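Local coordinates for protein PelA (Pseudomonas aeruginosa, PDB 5TCB) that probably acts as a deacetylase as a whole, this part being its glycoside hydrolase domain, which presumably cleaves glycosidic bonds, at residues V27-A32 against G131-T136; T67-L72 against K170-R175; Y257-S262 against G270-E275; E123-G128 against R164-L169. All blocks are in the same frame, centred on the assembly; numbering follows the deposited sequence.

The four contacts sample one eight-stranded parallel barrel from its core to its rim. Contacts 1 and 2 belong to the aromatic interior, their centres about 5 Å apart, and are joined where Leu132 N lies 2.8 Å from Lys170 O. Contact 3, its centre about 15 Å from that of contact 1, lies where the last strand comes round to the first. Contact 4 is at the N-terminal end of the strands, about 15 Å from contact 1 and about 27 Å from contact 3, centre to centre. At the C-terminal end Asp135, Tyr71 and Asn174 are linked by hydrogen bonds, in the region where barrel glycoside hydrolases generally place their active site.

Contact 1. Residues V27-A32 against G131-T136; sequences VAFWYA and GLFLDT
Phe29 and Phe133 meet inside the parallel eight-stranded barrel, and they show how its core is filled by side chains reaching across rather than by backbone pairing. Strands 27-30 and 131-135 are separated in the sheet by 45-48 and 67-73, and no hydrogen bond joins the two segments; even the nearest CA atoms, those of Phe29 and Phe133, are 9.8 Å apart.

The aromatic packing is a T-shaped pair. Phe29 presents its edge to the face of Phe133, with CE2 of Phe29 over the ring centre, 3.5 Å above the plane, and the two planes at 82°. The closest atoms are Phe29 CE2 and Phe133 CZ, 3.6 Å apart. Phe133 holds CG anti to its amide nitrogen (chi1 -178°), which stands the ring out into the barrel to receive that edge. Its ring also forms an edge-to-face pair with Phe172, which continues the aromatic core round the wall. Val47 of strand 45-48, one of the two between, touches Phe29, Tyr31 and Phe133 alike.

Tyr31 adds a polar atom to this apolar surface. Its OH comes obliquely to the Phe133 ring, 3.5 Å from CD2 of Phe133, while its own ring packs edge-to-face with Tyr71.

Polar contacts gather at the C-terminal end of strand 131-135. Both carboxylate oxygens of Asp135 are engaged, OD2 by Tyr71 OH and OD1 by Asn174 ND2. Thr136 N also donates to Asp135 OD1, over 2.9 Å, and approaches that oxygen from above the carboxylate plane, 55° out of it.

Contact 2. Residues T67-L72 against K170-R175; sequences TPFAYL and KLFFNR
In the N-terminal half of the barrel interior, where strands 67-73 and 170-174 flank strand 131-135 on its two sides, Phe69 reaches across to Lys170 and Phe172. With CG anti to the carbonyl carbon (chi1 -68°), its ring is laid over Gly131 of the middle strand, Phe69 CD2 coming 3.6 Å from Gly131 CA. A residue without a side chain thus leaves the ring space to bridge the neighbouring strands.

Phe172 meets this ring edge-to-face. Its edge is turned toward the face of Phe69, CD2 of Phe172 standing 4.2 Å above that face and offset toward the rim, with the planes at 72°. The closer approach is aliphatic, between Phe69 CE2 and Phe172 CB at 3.7 Å. The same CE2 of Phe69 lies 3.7 Å from Lys170 O, which comes in obliquely, and 3.9 Å from Lys170 CB. Beyond this methylene the lysine chain leads away, its polar end on the exposed side.

Trp45 of strand 45-48 packs against both phenylalanine rings, and Ala189 and Ala191 touch Phe172 from the next strand. Inward side chains from neighbouring parallel strands, here largely aromatic, fill the interior of a (beta/alpha)8 barrel.

Contact 3. Residues Y257-S262 against G270-E275; sequences YVPFVS and GVSDVE
Val261 and Val271 pair by their backbones, and around them the contact is close-packed. They form an antiparallel hydrogen-bonded pair, a single bridge: Val261 N donates to Val271 O over 2.9 Å, and Val271 N returns a bond of 3.1 Å to Val261 O. One residue further on, Ser272 OG donates to Pro259 O at 2.7 Å, arriving almost along the C=O axis at an angle of 170°. With OG anti to the amide nitrogen (chi1 -172°), this hydroxyl is carried across to the strand. Gly270 fits where there is little room: its CA is 3.3 Å from Val261 O, and its carbonyl carbon lies 3.4 Å from CE1 of Phe260, whose ring it meets obliquely.

Here the tail runs beside the final strand of the (beta/alpha)8 barrel, on the side where the wall must come round to strand 27-30. Ser272 spans that junction, since its OG also accepts a hydrogen bond from Val27 N, while Phe260 packs against Val27, Ala28 and Phe29.

Matters differ once the tail passes Ser272. Asp273, Val274 and Glu275 are solvent-exposed and make no contact with the strand. Asp273 OD1 takes a bond from Val274 N of its own segment, 3.1 Å long. Arg253 NE and Arg246 NH1, both of helix 242-254, hold the carbonyls of Ser272 and Asp273, whereas Glu275, the last residue modelled, is poorly ordered.

Contact 4. Residues E123-G128 against R164-L169; sequences ELRKQG and RQEPGL
Arg125 carries this contact, pairing with Glu166 and touching Leu169 from the last turn of helix 111-126. Before it in sequence, Glu123 faces away from the partner segment and uses OE2 to form a salt bridge of 3.0 Å with Lys126 NZ on the same helix. Leu124 is buried and packs against Leu132 of strand 131-135.

At Arg125 the chain sets out with CG anti to the amide nitrogen (chi1 173°), then bends at chi2 and chi3 to bring the guanidinium side-on to Glu166. NE donates to Glu166 OE1 and NH2 to Glu166 OE2, each over 2.9 Å and both nearly straight. Each oxygen uses its syn lone pair, and the two flat groups are nearly coplanar, 23° apart. Gln165 NE2 takes the anti lone pair of Glu166 OE2 at 2.8 Å, so three N-H groups fix the carboxylate's rotation and would be expected to favour its charged form. Alongside the helix backbone, Leu169 CD2 rests 4.2 Å from Arg125 CA.

In the (beta/alpha)8 barrel both segments are helix-to-strand connections, leading into the adjacent strands 131-135 and 170-174. The second makes its change of direction through a type I turn from Glu166 to Leu169. Past Lys126 and Gln127, the first ends its helix in a Schellman motif, where Gly128 adopts a positive phi of 106° and its carbonyl oxygen accepts a hydrogen bond from Lys62 NZ.

Contact 1. Residues V27-A32 against G131-T136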
loop_
_atom_site.group_PDB
_atom_site.type_symbol
_atom_site.label_atom_id
_atom_site.label_comp_id
_atom_site.label_asym_id
_atom_site.label_seq_id
_atom_site.Cartn_x
_atom_site.Cartn_y
_atom_site.Cartn_z
ATOM N N VAL A 27 -9.391 7.977 5.024
ATOM C CA VAL A 27 -8.666 6.714 4.988
ATOM C C VAL A 27 -7.795 6.614 6.233
ATOM O O VAL A 27 -7.244 7.616 6.711
ATOM C CB VAL A 27 -7.841 6.582 3.681
ATOM C CG1 VAL A 27 -6.752 7.660 3.572
ATOM C CG2 VAL A 27 -7.270 5.213 3.554
ATOM N N ALA A 28 -7.701 5.396 6.760
ATOM C CA ALA A 28 -6.756 5.047 7.810
ATOM C C ALA A 28 -6.006 3.776 7.436
ATOM O O ALA A 28 -6.505 2.923 6.691
ATOM C CB ALA A 28 -7.470 4.877 9.172
ATOM N N PHE A 29 -4.788 3.656 7.981
ATOM C CA PHE A 29 -3.943 2.475 7.846
ATOM C C PHE A 29 -3.543 2.028 9.237
ATOM O O PHE A 29 -3.101 2.859 10.042
ATOM C CB PHE A 29 -2.652 2.784 7.068
ATOM C CG PHE A 29 -2.833 3.050 5.590
ATOM C CD1 PHE A 29 -3.382 4.247 5.150
ATOM C CD2 PHE A 29 -2.423 2.112 4.642
ATOM C CE1 PHE A 29 -3.546 4.510 3.803
ATOM C CE2 PHE A 29 -2.579 2.363 3.283
ATOM C CZ PHE A 29 -3.156 3.558 2.868
ATOM N N TRP A 30 -3.683 0.727 9.514
ATOM C CA TRP A 30 -3.324 0.175 10.819
ATOM C C TRP A 30 -2.707 -1.191 10.584
ATOM O O TRP A 30 -3.401 -2.108 10.144
ATOM C CB TRP A 30 -4.539 0.073 11.747
ATOM C CG TRP A 30 -4.149 -0.388 13.117
ATOM C CD1 TRP A 30 -3.860 -1.686 13.498
ATOM C CD2 TRP A 30 -3.955 0.418 14.291
ATOM N NE1 TRP A 30 -3.518 -1.720 14.812
ATOM C CE2 TRP A 30 -3.571 -0.451 15.338
ATOM C CE3 TRP A 30 -4.087 1.779 14.567
ATOM C CZ2 TRP A 30 -3.287 0.004 16.611
ATOM C CZ3 TRP A 30 -3.834 2.232 15.836
ATOM C CH2 TRP A 30 -3.433 1.352 16.860
ATOM N N TYR A 31 -1.413 -1.330 10.855
ATOM C CA TYR A 31 -0.714 -2.577 10.562
ATOM C C TYR A 31 -0.352 -3.357 11.813
ATOM O O TYR A 31 0.280 -4.430 11.720
ATOM C CB TYR A 31 0.560 -2.268 9.774
ATOM C CG TYR A 31 0.358 -1.764 8.356
ATOM C CD1 TYR A 31 -0.846 -1.912 7.692
ATOM C CD2 TYR A 31 1.395 -1.164 7.676
ATOM C CE1 TYR A 31 -1.001 -1.474 6.407
ATOM C CE2 TYR A 31 1.236 -0.716 6.372
ATOM C CZ TYR A 31 0.047 -0.891 5.752
ATOM O OH TYR A 31 -0.129 -0.451 4.462
ATOM N N ALA A 32 -0.658 -2.825 12.981
ATOM C CA ALA A 32 -0.232 -3.385 14.245
ATOM C C ALA A 32 -1.289 -4.322 14.825
ATOM O O ALA A 32 -2.423 -4.412 14.343
ATOM C CB ALA A 32 0.078 -2.258 15.235
ATOM N N GLY A 131 -11.243 -5.244 -0.391
ATOM C CA GLY A 131 -10.180 -4.901 -1.307
ATOM C C GLY A 131 -8.835 -5.252 -0.714
ATOM O O GLY A 131 -8.721 -5.736 0.422
ATOM N N LEU A 132 -7.804 -4.980 -1.531
ATOM C CA LEU A 132 -6.420 -5.208 -1.176
ATOM C C LEU A 132 -5.639 -3.919 -1.351
ATOM O O LEU A 132 -5.858 -3.186 -2.318
ATOM C CB LEU A 132 -5.777 -6.243 -2.075
ATOM C CG LEU A 132 -6.449 -7.612 -2.137
ATOM C CD1 LEU A 132 -5.824 -8.495 -3.229
ATOM C CD2 LEU A 132 -6.391 -8.296 -0.808
ATOM N N PHE A 133 -4.742 -3.654 -0.407
ATOM C CA PHE A 133 -3.766 -2.584 -0.543
ATOM C C PHE A 133 -2.488 -3.225 -1.050
ATOM O O PHE A 133 -1.869 -4.026 -0.343
ATOM C CB PHE A 133 -3.533 -1.836 0.759
ATOM C CG PHE A 133 -2.544 -0.696 0.610
ATOM C CD1 PHE A 133 -2.903 0.446 -0.061
ATOM C CD2 PHE A 133 -1.273 -0.779 1.124
ATOM C CE1 PHE A 133 -2.020 1.489 -0.218
ATOM C CE2 PHE A 133 -0.369 0.274 0.947
ATOM C CZ PHE A 133 -0.772 1.405 0.293
ATOM N N LEU A 134 -2.131 -2.911 -2.272
ATOM C CA LEU A 134 -1.020 -3.571 -2.964
ATOM C C LEU A 134 0.265 -2.768 -2.803
ATOM O O LEU A 134 0.427 -1.692 -3.396
ATOM C CB LEU A 134 -1.366 -3.784 -4.436
ATOM C CG LEU A 134 -2.665 -4.565 -4.688
ATOM C CD1 LEU A 134 -2.882 -4.702 -6.196
ATOM C CD2 LEU A 134 -2.633 -5.930 -4.017
ATOM N N ASP A 135 1.191 -3.311 -2.021
ATOM C CA ASP A 135 2.445 -2.655 -1.715
ATOM C C ASP A 135 3.571 -3.232 -2.573
ATOM O O ASP A 135 3.415 -4.227 -3.299
ATOM C CB ASP A 135 2.749 -2.824 -0.221
ATOM C CG ASP A 135 3.753 -1.829 0.327
ATOM O OD1 ASP A 135 4.044 -0.790 -0.308
ATOM O OD2 ASP A 135 4.254 -2.094 1.444
ATOM N N THR A 136 4.719 -2.579 -2.449
ATOM C CA THR A 136 5.998 -2.904 -3.109
ATOM C C THR A 136 5.834 -3.138 -4.613
ATOM O O THR A 136 6.443 -4.029 -5.208
ATOM C CB THR A 136 6.734 -4.049 -2.389
ATOM O OG1 THR A 136 5.936 -5.227 -2.299
ATOM C CG2 THR A 136 7.138 -3.594 -0.997
#

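Contact 2. Residues T67-L72 against K170-R175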
loop_
_atom_site.group_PDB
_atom_site.type_symbol
_atom_site.label_atom_id
_atom_site.label_comp_id
_atom_site.label_asym_id
_atom_site.label_seq_id
_atom_site.Cartn_x
_atom_site.Cartn_y
_atom_site.Cartn_z
ATOM N N THR A 67 -15.028 0.439 4.630
ATOM C CA THR A 67 -14.591 -0.453 3.560
ATOM C C THR A 67 -13.218 -0.994 3.931
ATOM O O THR A 67 -12.234 -0.240 3.885
ATOM C CB THR A 67 -14.547 0.290 2.217
ATOM O OG1 THR A 67 -15.850 0.768 1.883
ATOM C CG2 THR A 67 -14.137 -0.603 1.077
ATOM N N PRO A 68 -13.112 -2.248 4.354
ATOM C CA PRO A 68 -11.828 -2.762 4.833
ATOM C C PRO A 68 -11.002 -3.396 3.732
ATOM O O PRO A 68 -11.495 -4.190 2.930
ATOM C CB PRO A 68 -12.247 -3.788 5.886
ATOM C CG PRO A 68 -13.521 -4.347 5.357
ATOM C CD PRO A 68 -14.221 -3.155 4.701
ATOM N N PHE A 69 -9.731 -3.017 3.725
ATOM C CA PHE A 69 -8.717 -3.513 2.788
ATOM C C PHE A 69 -7.656 -4.287 3.553
ATOM O O PHE A 69 -7.245 -3.876 4.641
ATOM C CB PHE A 69 -8.007 -2.367 2.060
ATOM C CG PHE A 69 -8.868 -1.607 1.100
ATOM C CD1 PHE A 69 -9.823 -0.735 1.563
ATOM C CD2 PHE A 69 -8.716 -1.760 -0.280
ATOM C CE1 PHE A 69 -10.625 -0.026 0.662
ATOM C CE2 PHE A 69 -9.468 -1.070 -1.161
ATOM C CZ PHE A 69 -10.447 -0.196 -0.702
ATOM N N ALA A 70 -7.178 -5.387 2.967
ATOM C CA ALA A 70 -6.074 -6.152 3.532
ATOM C C ALA A 70 -4.761 -5.799 2.828
ATOM O O ALA A 70 -4.703 -5.721 1.588
ATOM C CB ALA A 70 -6.333 -7.650 3.412
ATOM N N TYR A 71 -3.726 -5.572 3.639
ATOM C CA TYR A 71 -2.368 -5.377 3.134
ATOM C C TYR A 71 -1.884 -6.592 2.366
ATOM O O TYR A 71 -1.979 -7.728 2.832
ATOM C CB TYR A 71 -1.441 -5.070 4.301
ATOM C CG TYR A 71 -0.011 -4.842 3.896
ATOM C CD1 TYR A 71 0.884 -5.893 3.879
ATOM C CD2 TYR A 71 0.424 -3.600 3.524
ATOM C CE1 TYR A 71 2.204 -5.701 3.491
ATOM C CE2 TYR A 71 1.760 -3.398 3.143
ATOM C CZ TYR A 71 2.616 -4.459 3.134
ATOM O OH TYR A 71 3.940 -4.314 2.743
ATOM N N LEU A 72 -1.276 -6.339 1.207
ATOM C CA LEU A 72 -0.627 -7.417 0.463
ATOM C C LEU A 72 0.601 -6.859 -0.239
ATOM O O LEU A 72 0.489 -6.046 -1.172
ATOM C CB LEU A 72 -1.568 -8.037 -0.564
ATOM C CG LEU A 72 -1.010 -9.247 -1.331
ATOM C CD1 LEU A 72 -0.726 -10.421 -0.414
ATOM C CD2 LEU A 72 -1.929 -9.689 -2.441
ATOM N N LYS A 170 -11.591 -4.511 -4.501
ATOM C CA LYS A 170 -11.036 -3.242 -4.968
ATOM C C LYS A 170 -9.537 -3.258 -4.768
ATOM O O LYS A 170 -9.058 -3.672 -3.712
ATOM C CB LYS A 170 -11.635 -2.065 -4.197
ATOM C CG LYS A 170 -13.094 -1.838 -4.453
ATOM C CD LYS A 170 -13.590 -0.613 -3.709
ATOM C CE LYS A 170 -15.054 -0.368 -3.968
ATOM N NZ LYS A 170 -15.244 0.268 -5.275
ATOM N N LEU A 171 -8.792 -2.815 -5.783
ATOM C CA LEU A 171 -7.334 -2.792 -5.722
ATOM C C LEU A 171 -6.856 -1.354 -5.484
ATOM O O LEU A 171 -7.051 -0.467 -6.316
ATOM C CB LEU A 171 -6.721 -3.395 -6.986
ATOM C CG LEU A 171 -7.161 -4.831 -7.311
ATOM C CD1 LEU A 171 -6.433 -5.330 -8.536
ATOM C CD2 LEU A 171 -6.975 -5.784 -6.125
ATOM N N PHE A 172 -6.241 -1.152 -4.331
ATOM C CA PHE A 172 -5.772 0.136 -3.849
ATOM C C PHE A 172 -4.255 0.054 -3.982
ATOM O O PHE A 172 -3.582 -0.644 -3.215
ATOM C CB PHE A 172 -6.282 0.326 -2.416
ATOM C CG PHE A 172 -5.918 1.617 -1.741
ATOM C CD1 PHE A 172 -5.295 2.664 -2.385
ATOM C CD2 PHE A 172 -6.258 1.753 -0.407
ATOM C CE1 PHE A 172 -4.981 3.826 -1.679
ATOM C CE2 PHE A 172 -5.963 2.906 0.310
ATOM C CZ PHE A 172 -5.325 3.950 -0.325
ATOM N N PHE A 173 -3.726 0.690 -5.023
ATOM C CA PHE A 173 -2.303 0.574 -5.338
ATOM C C PHE A 173 -1.488 1.516 -4.449
ATOM O O PHE A 173 -1.872 2.675 -4.257
ATOM C CB PHE A 173 -2.013 0.985 -6.780
ATOM C CG PHE A 173 -2.340 -0.024 -7.848
ATOM C CD1 PHE A 173 -3.316 -0.980 -7.693
ATOM C CD2 PHE A 173 -1.645 0.023 -9.050
ATOM C CE1 PHE A 173 -3.600 -1.872 -8.733
ATOM C CE2 PHE A 173 -1.931 -0.838 -10.069
ATOM C CZ PHE A 173 -2.908 -1.785 -9.917
ATOM N N ASN A 174 -0.346 1.045 -3.957
ATOM C CA ASN A 174 0.723 1.933 -3.464
ATOM C C ASN A 174 1.618 2.270 -4.647
ATOM O O ASN A 174 2.404 1.441 -5.105
ATOM C CB ASN A 174 1.510 1.306 -2.325
ATOM C CG ASN A 174 2.363 2.332 -1.582
ATOM O OD1 ASN A 174 2.289 3.529 -1.894
ATOM N ND2 ASN A 174 3.144 1.895 -0.607
ATOM N N ARG A 175 1.479 3.489 -5.178
ATOM C CA ARG A 175 2.217 3.898 -6.393
ATOM C C ARG A 175 1.887 2.900 -7.504
ATOM O O ARG A 175 0.710 2.642 -7.775
ATOM C CB ARG A 175 3.695 4.058 -6.104
ATOM C CG ARG A 175 4.046 5.110 -5.115
ATOM C CD ARG A 175 5.521 5.209 -4.946
ATOM N NE ARG A 175 5.911 6.256 -4.001
ATOM C CZ ARG A 175 6.938 7.068 -4.181
ATOM N NH1 ARG A 175 7.715 6.975 -5.261
ATOM N NH2 ARG A 175 7.197 7.981 -3.253
#

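Contact 3. Residues Y257-S262 against G270-E275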
loop_
_atom_site.group_PDB
_atom_site.type_symbol
_atom_site.label_atom_id
_atom_site.label_comp_id
_atom_site.label_asym_id
_atom_site.label_seq_id
_atom_site.Cartn_x
_atom_site.Cartn_y
_atom_site.Cartn_z
ATOM N N TYR A 257 -5.835 15.752 -2.333
ATOM C CA TYR A 257 -5.504 14.429 -1.812
ATOM C C TYR A 257 -6.492 13.996 -0.728
ATOM O O TYR A 257 -7.107 14.813 -0.043
ATOM C CB TYR A 257 -4.089 14.413 -1.225
ATOM C CG TYR A 257 -3.012 14.767 -2.204
ATOM C CD1 TYR A 257 -2.424 16.011 -2.164
ATOM C CD2 TYR A 257 -2.600 13.874 -3.183
ATOM C CE1 TYR A 257 -1.445 16.358 -3.035
ATOM C CE2 TYR A 257 -1.617 14.224 -4.082
ATOM C CZ TYR A 257 -1.050 15.470 -4.002
ATOM O OH TYR A 257 -0.066 15.849 -4.883
ATOM N N VAL A 258 -6.634 12.687 -0.561
ATOM C CA VAL A 258 -7.302 12.136 0.617
ATOM C C VAL A 258 -6.196 11.681 1.561
ATOM O O VAL A 258 -5.496 10.708 1.240
ATOM C CB VAL A 258 -8.230 10.978 0.256
ATOM C CG1 VAL A 258 -8.978 10.479 1.501
ATOM C CG2 VAL A 258 -9.235 11.426 -0.788
ATOM N N PRO A 259 -5.960 12.369 2.678
ATOM C CA PRO A 259 -4.752 12.102 3.461
ATOM C C PRO A 259 -4.931 11.161 4.635
ATOM O O PRO A 259 -6.020 11.042 5.192
ATOM C CB PRO A 259 -4.384 13.488 3.971
ATOM C CG PRO A 259 -5.726 14.112 4.229
ATOM C CD PRO A 259 -6.640 13.602 3.136
ATOM N N PHE A 260 -3.829 10.538 5.042
ATOM C CA PHE A 260 -3.695 9.948 6.362
ATOM C C PHE A 260 -2.322 10.314 6.864
ATOM O O PHE A 260 -1.329 10.035 6.189
ATOM C CB PHE A 260 -3.858 8.438 6.335
ATOM C CG PHE A 260 -3.877 7.782 7.710
ATOM C CD1 PHE A 260 -4.851 8.111 8.645
ATOM C CD2 PHE A 260 -2.961 6.779 8.022
ATOM C CE1 PHE A 260 -4.896 7.496 9.893
ATOM C CE2 PHE A 260 -3.004 6.158 9.264
ATOM C CZ PHE A 260 -3.971 6.488 10.195
ATOM N N VAL A 261 -2.269 10.966 8.015
ATOM C CA VAL A 261 -1.017 11.457 8.570
ATOM C C VAL A 261 -0.763 10.676 9.845
ATOM O O VAL A 261 -1.506 10.809 10.826
ATOM C CB VAL A 261 -1.063 12.964 8.827
ATOM C CG1 VAL A 261 0.322 13.457 9.245
ATOM C CG2 VAL A 261 -1.606 13.710 7.581
ATOM N N SER A 262 0.269 9.841 9.838
ATOM C CA SER A 262 0.433 8.875 10.918
ATOM C C SER A 262 1.923 8.632 11.156
ATOM O O SER A 262 2.764 9.457 10.795
ATOM C CB SER A 262 -0.356 7.598 10.579
ATOM O OG SER A 262 -0.439 6.758 11.703
ATOM N N GLY A 270 -3.915 7.982 13.501
ATOM C CA GLY A 270 -3.566 9.206 12.814
ATOM C C GLY A 270 -4.797 9.924 12.299
ATOM O O GLY A 270 -5.941 9.555 12.566
ATOM N N VAL A 271 -4.546 10.983 11.519
ATOM C CA VAL A 271 -5.605 11.900 11.149
ATOM C C VAL A 271 -5.799 11.945 9.644
ATOM O O VAL A 271 -4.842 11.982 8.867
ATOM C CB VAL A 271 -5.314 13.292 11.714
ATOM C CG1 VAL A 271 -5.425 13.232 13.228
ATOM C CG2 VAL A 271 -3.964 13.747 11.318
ATOM N N SER A 272 -7.053 12.006 9.251
ATOM C CA SER A 272 -7.466 12.159 7.872
ATOM C C SER A 272 -8.269 13.429 7.634
ATOM O O SER A 272 -8.221 13.972 6.535
ATOM C CB SER A 272 -8.283 10.917 7.417
ATOM O OG SER A 272 -8.552 10.954 6.012
ATOM N N ASP A 273 -8.967 13.942 8.632
ATOM C CA ASP A 273 -9.744 15.170 8.463
ATOM C C ASP A 273 -9.529 16.030 9.696
ATOM O O ASP A 273 -8.792 15.652 10.617
ATOM C CB ASP A 273 -11.217 14.845 8.205
ATOM C CG ASP A 273 -11.825 15.692 7.082
ATOM O OD1 ASP A 273 -11.435 16.876 6.928
ATOM O OD2 ASP A 273 -12.692 15.167 6.350
ATOM N N VAL A 274 -10.158 17.215 9.690
ATOM C CA VAL A 274 -10.046 18.146 10.804
ATOM C C VAL A 274 -10.946 17.681 11.942
ATOM O O VAL A 274 -11.822 16.828 11.770
ATOM C CB VAL A 274 -10.398 19.583 10.364
ATOM N N GLU A 275 -10.709 18.236 13.125
ATOM C CA GLU A 275 -11.520 17.919 14.300
ATOM C C GLU A 275 -12.571 19.000 14.543
ATOM O O GLU A 275 -12.604 20.016 13.848
ATOM C CB GLU A 275 -10.633 17.761 15.536
ATOM C CG GLU A 275 -11.392 17.410 16.814
ATOM O OE1 GLU A 275 -9.355 19.203 17.893
ATOM O OE2 GLU A 275 -10.608 16.769 19.775
#

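Contact 4. Residues E123-G128 against R164-L169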
loop_
_atom_site.group_PDB
_atom_site.type_symbol
_atom_site.label_atom_id
_atom_site.label_comp_id
_atom_site.label_asym_id
_atom_site.label_seq_id
_atom_site.Cartn_x
_atom_site.Cartn_y
_atom_site.Cartn_z
ATOM N N GLU A 123 -7.926 -16.103 -0.125
ATOM C CA GLU A 123 -8.200 -16.242 1.306
ATOM C C GLU A 123 -8.719 -14.937 1.900
ATOM O O GLU A 123 -9.652 -14.955 2.707
ATOM C CB GLU A 123 -6.953 -16.701 2.059
ATOM C CG GLU A 123 -6.596 -18.166 1.824
ATOM C CD GLU A 123 -7.796 -19.090 2.015
ATOM O OE1 GLU A 123 -8.446 -19.011 3.078
ATOM O OE2 GLU A 123 -8.106 -19.872 1.090
ATOM N N LEU A 124 -8.127 -13.807 1.508
ATOM C CA LEU A 124 -8.566 -12.509 2.012
ATOM C C LEU A 124 -9.973 -12.181 1.513
ATOM O O LEU A 124 -10.779 -11.618 2.263
ATOM C CB LEU A 124 -7.538 -11.448 1.616
ATOM C CG LEU A 124 -6.201 -11.683 2.330
ATOM C CD1 LEU A 124 -5.123 -10.832 1.680
ATOM C CD2 LEU A 124 -6.307 -11.412 3.838
ATOM N N ARG A 125 -10.306 -12.565 0.280
ATOM C CA ARG A 125 -11.686 -12.444 -0.207
ATOM C C ARG A 125 -12.648 -13.231 0.678
ATOM O O ARG A 125 -13.706 -12.722 1.064
ATOM C CB ARG A 125 -11.790 -12.909 -1.656
ATOM C CG ARG A 125 -13.236 -12.978 -2.234
ATOM C CD ARG A 125 -13.658 -14.399 -2.536
ATOM N NE ARG A 125 -12.725 -14.999 -3.476
ATOM C CZ ARG A 125 -12.566 -16.298 -3.688
ATOM N NH1 ARG A 125 -13.316 -17.199 -3.055
ATOM N NH2 ARG A 125 -11.653 -16.694 -4.560
ATOM N N LYS A 126 -12.301 -14.480 0.999
ATOM C CA LYS A 126 -13.185 -15.313 1.813
ATOM C C LYS A 126 -13.341 -14.754 3.210
ATOM O O LYS A 126 -14.385 -14.970 3.851
ATOM C CB LYS A 126 -12.652 -16.740 1.881
ATOM C CG LYS A 126 -12.691 -17.466 0.556
ATOM C CD LYS A 126 -12.058 -18.837 0.731
ATOM C CE LYS A 126 -11.489 -19.386 -0.517
ATOM N NZ LYS A 126 -10.710 -20.604 -0.164
ATOM N N GLN A 127 -12.323 -14.057 3.716
ATOM C CA GLN A 127 -12.399 -13.443 5.037
ATOM C C GLN A 127 -13.280 -12.207 5.084
ATOM O O GLN A 127 -13.554 -11.716 6.184
ATOM C CB GLN A 127 -11.011 -13.044 5.509
ATOM C CG GLN A 127 -10.093 -14.184 5.869
ATOM C CD GLN A 127 -9.144 -13.745 6.955
ATOM O OE1 GLN A 127 -9.511 -13.708 8.139
ATOM N NE2 GLN A 127 -7.944 -13.358 6.565
ATOM N N GLY A 128 -13.715 -11.686 3.943
ATOM C CA GLY A 128 -14.637 -10.572 3.926
ATOM C C GLY A 128 -14.039 -9.252 3.538
ATOM O O GLY A 128 -14.765 -8.258 3.511
ATOM N N ARG A 164 -8.714 -10.035 -12.671
ATOM C CA ARG A 164 -9.651 -10.934 -13.345
ATOM C C ARG A 164 -10.124 -12.051 -12.412
ATOM O O ARG A 164 -11.305 -12.432 -12.448
ATOM C CB ARG A 164 -8.990 -11.522 -14.599
ATOM N N GLN A 165 -9.217 -12.607 -11.592
ATOM C CA GLN A 165 -9.580 -13.674 -10.659
ATOM C C GLN A 165 -10.481 -13.170 -9.537
ATOM O O GLN A 165 -11.351 -13.917 -9.076
ATOM C CB GLN A 165 -8.320 -14.316 -10.041
ATOM C CG GLN A 165 -8.606 -15.292 -8.872
ATOM C CD GLN A 165 -7.374 -15.764 -8.090
ATOM O OE1 GLN A 165 -6.433 -16.311 -8.682
ATOM N NE2 GLN A 165 -7.403 -15.602 -6.729
ATOM N N GLU A 166 -10.303 -11.926 -9.090
ATOM C CA GLU A 166 -10.956 -11.410 -7.891
ATOM C C GLU A 166 -11.622 -10.075 -8.193
ATOM O O GLU A 166 -11.225 -9.035 -7.666
ATOM C CB GLU A 166 -9.951 -11.259 -6.747
ATOM C CG GLU A 166 -9.274 -12.580 -6.347
ATOM C CD GLU A 166 -10.204 -13.599 -5.703
ATOM O OE1 GLU A 166 -11.335 -13.238 -5.264
ATOM O OE2 GLU A 166 -9.803 -14.776 -5.617
ATOM N N PRO A 167 -12.672 -10.078 -9.024
ATOM C CA PRO A 167 -13.346 -8.814 -9.356
ATOM C C PRO A 167 -14.080 -8.198 -8.184
ATOM O O PRO A 167 -14.458 -7.022 -8.258
ATOM C CB PRO A 167 -14.323 -9.217 -10.462
ATOM C CG PRO A 167 -14.608 -10.680 -10.211
ATOM C CD PRO A 167 -13.262 -11.225 -9.723
ATOM N N GLY A 168 -14.301 -8.942 -7.111
ATOM C CA GLY A 168 -14.900 -8.383 -5.933
ATOM C C GLY A 168 -13.948 -7.714 -4.970
ATOM O O GLY A 168 -14.380 -7.316 -3.887
ATOM N N LEU A 169 -12.663 -7.643 -5.297
ATOM C CA LEU A 169 -11.683 -6.935 -4.484
ATOM C C LEU A 169 -11.299 -5.629 -5.159
ATOM O O LEU A 169 -10.698 -5.628 -6.246
ATOM C CB LEU A 169 -10.444 -7.803 -4.253
ATOM C CG LEU A 169 -10.672 -9.058 -3.434
ATOM C CD1 LEU A 169 -9.384 -9.835 -3.349
ATOM C CD2 LEU A 169 -11.137 -8.666 -2.030
#